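Local coordinates for hypothetical protein TTHA0179 (Thermus thermophilus, PDB 2DPW) that is of unknown function but is probably a MobA-like nucleotidyltransferase that transfers nucleotidyl groups, at residues V119-V124 with V214-V220; A63-P67 with Q78-H82. All coordinates share one frame. Residues are numbered along the deposited sequence.

How the interactions relate
Both contacts reach the large mixed beta-sheet of this single-chain protein, but on opposite sides of the centre of the chain: their own centres lie 29 Å apart and their nearest atoms about 18 Å, so they do not touch. Interaction 2 comes first along the chain and is local, packing the end of helix 72-81 against strand 64-66, which pairs in parallel with strand 48-52. Interaction 1 opens later and spans far more sequence, joining the end of strand 114-120 and the start of helix 121-127 to the loop after strand 210-214. Interaction 2 belongs to a short beta-alpha connection beside strand 48-52, interaction 1 to the place where strand 210-214, the last strand in the chain, returns alongside 114-120.

Interaction 1 (V119-V124 with V214-V220); sequences VPKEAV and VTPYPEV
Two chain segments leave neighbouring parallel strands and stay in touch as they turn. Residues 119-120 end strand 114-120 in extended conformation, with Pro120 as N-cap of helix 121-127; the first turn follows, Ala123 N to Pro120 O at 3.0 Å. Opposite, Val214 ends strand 210-214, and the chain runs through Thr215, Pro216 and Tyr217 into a 3-10 segment, 218-220. CA atoms lie 5.3 Å apart at Val119-Thr215 and 5.2 Å at Val124-Pro218. Val119, chi1 t, is the main bump. Its CG2 enters the hollow of the bent loop, 3.5 Å from Thr215 O and 3.9 Å from Tyr217 O, and meets Val220 CG1 at a tight 3.2 Å; its CG1 lies 3.9 Å from Pro218 CB. The strands belong to the large mixed sheet, consistent with the GT-A-type fold of MobA-like NTP transferases, where 210-214 pairs in parallel with 114-120 after a long excursion of the chain; the backbone hydrogen bond of Thr215 with Ile118 carries that pairing to the start of the loop. At one end of the contact Pro120 CG touches Val214 CG1 at 3.7 Å, with Phe143 of strand 141-145 beside both. At the other, Pro218, its CA-to-CB bond toward the helix start, fits against the first turn: CG is 3.6 Å from Ala123 O, CB 3.8 Å from Val124 CA. Ala123 CB points toward the loop and rests 3.8 Å from Pro216 O. Tyr217 turns its CA-to-CB bond away from this interface, and its OH is hydrogen-bonded to Glu100 of helix 99-108.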
loop_
_atom_site.group_PDB
_atom_site.type_symbol
_atom_site.label_atom_id
_atom_site.label_comp_id
_atom_site.label_asym_id
_atom_site.label_seq_id
_atom_site.Cartn_x
_atom_site.Cartn_y
_atom_site.Cartn_z
ATOM N N VAL A 119 -7.656 -7.597 -1.455
ATOM C CA VAL A 119 -7.798 -8.735 -2.362
ATOM C C VAL A 119 -8.390 -10.001 -1.718
ATOM O O VAL A 119 -8.020 -10.388 -0.597
ATOM C CB VAL A 119 -6.434 -9.128 -2.974
ATOM C CG1 VAL A 119 -6.633 -10.168 -4.047
ATOM C CG2 VAL A 119 -5.742 -7.912 -3.538
ATOM N N PRO A 120 -9.318 -10.669 -2.427
ATOM C CA PRO A 120 -9.955 -11.898 -1.927
ATOM C C PRO A 120 -9.024 -13.110 -2.011
ATOM O O PRO A 120 -8.288 -13.266 -2.987
ATOM C CB PRO A 120 -11.166 -12.062 -2.844
ATOM C CG PRO A 120 -11.439 -10.655 -3.330
ATOM C CD PRO A 120 -10.050 -10.142 -3.590
ATOM N N LYS A 121 -9.047 -13.956 -0.987
ATOM C CA LYS A 121 -8.221 -15.159 -0.970
ATOM C C LYS A 121 -8.414 -15.843 -2.323
ATOM O O LYS A 121 -7.456 -16.256 -2.986
ATOM C CB LYS A 121 -8.691 -16.090 0.157
ATOM C CG LYS A 121 -7.865 -17.359 0.367
ATOM C CD LYS A 121 -8.429 -18.173 1.532
ATOM C CE LYS A 121 -7.369 -19.061 2.189
ATOM N NZ LYS A 121 -7.898 -19.757 3.404
ATOM N N GLU A 122 -9.679 -15.921 -2.724
ATOM C CA GLU A 122 -10.103 -16.547 -3.970
ATOM C C GLU A 122 -9.237 -16.244 -5.203
ATOM O O GLU A 122 -8.944 -17.139 -5.996
ATOM C CB GLU A 122 -11.559 -16.147 -4.256
ATOM C CG GLU A 122 -12.590 -16.599 -3.206
ATOM C CD GLU A 122 -12.342 -16.025 -1.809
ATOM O OE1 GLU A 122 -12.152 -14.794 -1.687
ATOM O OE2 GLU A 122 -12.350 -16.808 -0.829
ATOM N N ALA A 123 -8.829 -14.987 -5.362
ATOM C CA ALA A 123 -8.033 -14.583 -6.519
ATOM C C ALA A 123 -6.537 -14.563 -6.266
ATOM O O ALA A 123 -5.745 -14.614 -7.204
ATOM C CB ALA A 123 -8.489 -13.214 -7.004
ATOM N N VAL A 124 -6.145 -14.472 -5.003
ATOM C CA VAL A 124 -4.731 -14.450 -4.667
ATOM C C VAL A 124 -4.082 -15.757 -5.088
ATOM O O VAL A 124 -2.908 -15.803 -5.445
ATOM C CB VAL A 124 -4.528 -14.279 -3.163
ATOM C CG1 VAL A 124 -3.040 -14.237 -2.837
ATOM C CG2 VAL A 124 -5.227 -13.018 -2.701
ATOM N N VAL A 214 -12.599 -3.791 -2.934
ATOM C CA VAL A 214 -12.310 -5.173 -3.267
ATOM C C VAL A 214 -11.672 -5.088 -4.649
ATOM O O VAL A 214 -12.329 -4.703 -5.615
ATOM C CB VAL A 214 -13.580 -6.011 -3.366
ATOM C CG1 VAL A 214 -13.205 -7.451 -3.664
ATOM C CG2 VAL A 214 -14.367 -5.906 -2.072
ATOM N N THR A 215 -10.392 -5.433 -4.732
ATOM C CA THR A 215 -9.659 -5.353 -5.984
ATOM C C THR A 215 -9.233 -6.737 -6.438
ATOM O O THR A 215 -8.340 -7.335 -5.851
ATOM C CB THR A 215 -8.442 -4.460 -5.795
ATOM O OG1 THR A 215 -8.877 -3.192 -5.288
ATOM C CG2 THR A 215 -7.712 -4.256 -7.104
ATOM N N PRO A 216 -9.853 -7.244 -7.518
ATOM C CA PRO A 216 -9.646 -8.551 -8.151
ATOM C C PRO A 216 -8.224 -8.835 -8.588
ATOM O O PRO A 216 -7.868 -9.977 -8.843
ATOM C CB PRO A 216 -10.587 -8.512 -9.349
ATOM C CG PRO A 216 -11.541 -7.411 -9.038
ATOM C CD PRO A 216 -10.668 -6.398 -8.397
ATOM N N TYR A 217 -7.411 -7.793 -8.682
ATOM C CA TYR A 217 -6.029 -7.963 -9.099
ATOM C C TYR A 217 -5.104 -8.135 -7.904
ATOM O O TYR A 217 -4.779 -7.178 -7.212
ATOM C CB TYR A 217 -5.596 -6.763 -9.918
ATOM C CG TYR A 217 -6.556 -6.432 -11.029
ATOM C CD1 TYR A 217 -7.794 -5.843 -10.759
ATOM C CD2 TYR A 217 -6.220 -6.690 -12.357
ATOM C CE1 TYR A 217 -8.671 -5.515 -11.787
ATOM C CE2 TYR A 217 -7.084 -6.366 -13.394
ATOM C CZ TYR A 217 -8.303 -5.778 -13.110
ATOM O OH TYR A 217 -9.120 -5.430 -14.160
ATOM N N PRO A 218 -4.669 -9.373 -7.647
ATOM C CA PRO A 218 -3.777 -9.690 -6.531
ATOM C C PRO A 218 -2.356 -9.115 -6.627
ATOM O O PRO A 218 -1.599 -9.150 -5.652
ATOM C CB PRO A 218 -3.798 -11.216 -6.508
ATOM C CG PRO A 218 -4.030 -11.567 -7.936
ATOM C CD PRO A 218 -5.098 -10.599 -8.336
ATOM N N GLU A 219 -1.985 -8.599 -7.796
ATOM C CA GLU A 219 -0.655 -8.009 -7.969
ATOM C C GLU A 219 -0.593 -6.726 -7.151
ATOM O O GLU A 219 0.470 -6.125 -6.981
ATOM C CB GLU A 219 -0.369 -7.698 -9.446
ATOM C CG GLU A 219 -1.442 -6.902 -10.153
ATOM C CD GLU A 219 -2.513 -7.784 -10.773
ATOM O OE1 GLU A 219 -3.091 -8.635 -10.062
ATOM O OE2 GLU A 219 -2.782 -7.620 -11.982
ATOM N N VAL A 220 -1.755 -6.331 -6.643
ATOM C CA VAL A 220 -1.893 -5.146 -5.828
ATOM C C VAL A 220 -1.339 -5.381 -4.424
ATOM O O VAL A 220 -1.072 -4.433 -3.686
ATOM C CB VAL A 220 -3.375 -4.752 -5.719
ATOM C CG1 VAL A 220 -4.003 -5.346 -4.473
ATOM C CG2 VAL A 220 -3.503 -3.281 -5.702
#

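Interaction 2 (A63-P67 with Q78-H82); sequences ALTLP and QALEH
Leu66 lays its CD2 methyl over one face of the His82 ring, a CH-pi contact 3.9 Å from the ring centroid and 19° off the normal. With chi1 m and chi2 t, it also sets CD1 3.4 Å from Ala79 CA and 3.9 Å from Ala79 CB, filling the space against the helix. Residues 64-66 are extended, whereas 78-81 lie on helix 72-81, and His82 N is hydrogen-bonded to Ala79 O at 2.9 Å. Nearest CA atoms are Leu66-Ala79 at 7.0 Å and Leu64-His82 at 8.5 Å. His82, chi1 m and chi2 79°, is held over the turn by ND1 donating to Gln78 O at 3.2 Å; Leu64 CD2 approaches the ring obliquely, 3.4 Å from His82 CD2. Gln78 reaches out fully extended, every chi near 180°, so that OE1 lies 3.3 Å from Leu66 CB and 3.0 Å from Pro67 CD, while NE2 gives a weak hydrogen bond to Pro67 O at 3.3 Å. The pair is the strand-to-helix packing of an alpha/beta sheet: strand 64-66 runs parallel to strand 48-52, whose Val50 touches Leu66 and whose Val52 touches Ala79, beneath helix 72-81.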
loop_
_atom_site.group_PDB
_atom_site.type_symbol
_atom_site.label_atom_id
_atom_site.label_comp_id
_atom_site.label_asym_id
_atom_site.label_seq_id
_atom_site.Cartn_x
_atom_site.Cartn_y
_atom_site.Cartn_z
ATOM N N ALA A 63 8.975 11.310 -11.466
ATOM C CA ALA A 63 8.730 12.746 -11.568
ATOM C C ALA A 63 9.574 13.536 -10.594
ATOM O O ALA A 63 10.081 14.607 -10.920
ATOM C CB ALA A 63 7.288 13.033 -11.316
ATOM N N LEU A 64 9.702 13.009 -9.388
ATOM C CA LEU A 64 10.483 13.648 -8.351
ATOM C C LEU A 64 11.082 12.519 -7.513
ATOM O O LEU A 64 10.474 11.457 -7.356
ATOM C CB LEU A 64 9.575 14.557 -7.498
ATOM C CG LEU A 64 10.265 15.300 -6.347
ATOM C CD1 LEU A 64 11.157 16.383 -6.902
ATOM C CD2 LEU A 64 9.244 15.903 -5.407
ATOM N N THR A 65 12.271 12.753 -6.969
ATOM C CA THR A 65 12.938 11.742 -6.170
ATOM C C THR A 65 13.320 12.304 -4.815
ATOM O O THR A 65 14.370 12.916 -4.669
ATOM C CB THR A 65 14.189 11.285 -6.892
ATOM O OG1 THR A 65 13.980 11.426 -8.307
ATOM C CG2 THR A 65 14.498 9.844 -6.576
ATOM N N LEU A 66 12.457 12.116 -3.824
ATOM C CA LEU A 66 12.736 12.610 -2.477
ATOM C C LEU A 66 13.542 11.542 -1.753
ATOM O O LEU A 66 13.458 10.363 -2.091
ATOM C CB LEU A 66 11.425 12.890 -1.727
ATOM C CG LEU A 66 10.467 13.788 -2.535
ATOM C CD1 LEU A 66 9.085 13.793 -1.932
ATOM C CD2 LEU A 66 11.017 15.196 -2.606
ATOM N N PRO A 67 14.362 11.946 -0.765
ATOM C CA PRO A 67 15.193 11.017 0.017
ATOM C C PRO A 67 14.369 10.242 1.042
ATOM O O PRO A 67 13.138 10.327 1.076
ATOM C CB PRO A 67 16.188 11.941 0.698
ATOM C CG PRO A 67 15.352 13.152 0.969
ATOM C CD PRO A 67 14.609 13.337 -0.343
ATOM N N GLN A 78 6.409 13.663 3.580
ATOM C CA GLN A 78 7.386 14.365 2.742
ATOM C C GLN A 78 6.855 14.476 1.305
ATOM O O GLN A 78 6.707 15.573 0.762
ATOM C CB GLN A 78 8.721 13.603 2.769
ATOM C CG GLN A 78 9.865 14.216 1.965
ATOM C CD GLN A 78 11.144 13.369 2.017
ATOM O OE1 GLN A 78 12.159 13.723 1.424
ATOM N NE2 GLN A 78 11.092 12.247 2.727
ATOM N N ALA A 79 6.550 13.328 0.712
ATOM C CA ALA A 79 6.030 13.252 -0.648
ATOM C C ALA A 79 4.720 14.030 -0.836
ATOM O O ALA A 79 4.489 14.628 -1.882
ATOM C CB ALA A 79 5.836 11.790 -1.029
ATOM N N LEU A 80 3.862 14.014 0.177
ATOM C CA LEU A 80 2.589 14.724 0.110
ATOM C C LEU A 80 2.798 16.217 -0.114
ATOM O O LEU A 80 2.031 16.853 -0.836
ATOM C CB LEU A 80 1.787 14.498 1.393
ATOM C CG LEU A 80 1.016 13.177 1.464
ATOM C CD1 LEU A 80 0.498 12.932 2.872
ATOM C CD2 LEU A 80 -0.132 13.225 0.483
ATOM N N GLU A 81 3.836 16.771 0.512
ATOM C CA GLU A 81 4.151 18.188 0.370
ATOM C C GLU A 81 4.306 18.521 -1.111
ATOM O O GLU A 81 4.056 19.647 -1.538
ATOM C CB GLU A 81 5.464 18.533 1.087
ATOM C CG GLU A 81 5.452 18.384 2.605
ATOM C CD GLU A 81 6.762 18.834 3.256
ATOM O OE1 GLU A 81 7.801 18.887 2.558
ATOM O OE2 GLU A 81 6.752 19.121 4.474
ATOM N N HIS A 82 4.713 17.529 -1.896
ATOM C CA HIS A 82 4.928 17.733 -3.321
ATOM C C HIS A 82 3.814 17.265 -4.257
ATOM O O HIS A 82 4.036 17.106 -5.451
ATOM C CB HIS A 82 6.248 17.078 -3.742
ATOM C CG HIS A 82 7.442 17.601 -3.008
ATOM N ND1 HIS A 82 7.767 17.200 -1.730
ATOM C CD2 HIS A 82 8.378 18.515 -3.366
ATOM C CE1 HIS A 82 8.851 17.843 -1.330
ATOM N NE2 HIS A 82 9.240 18.647 -2.305
#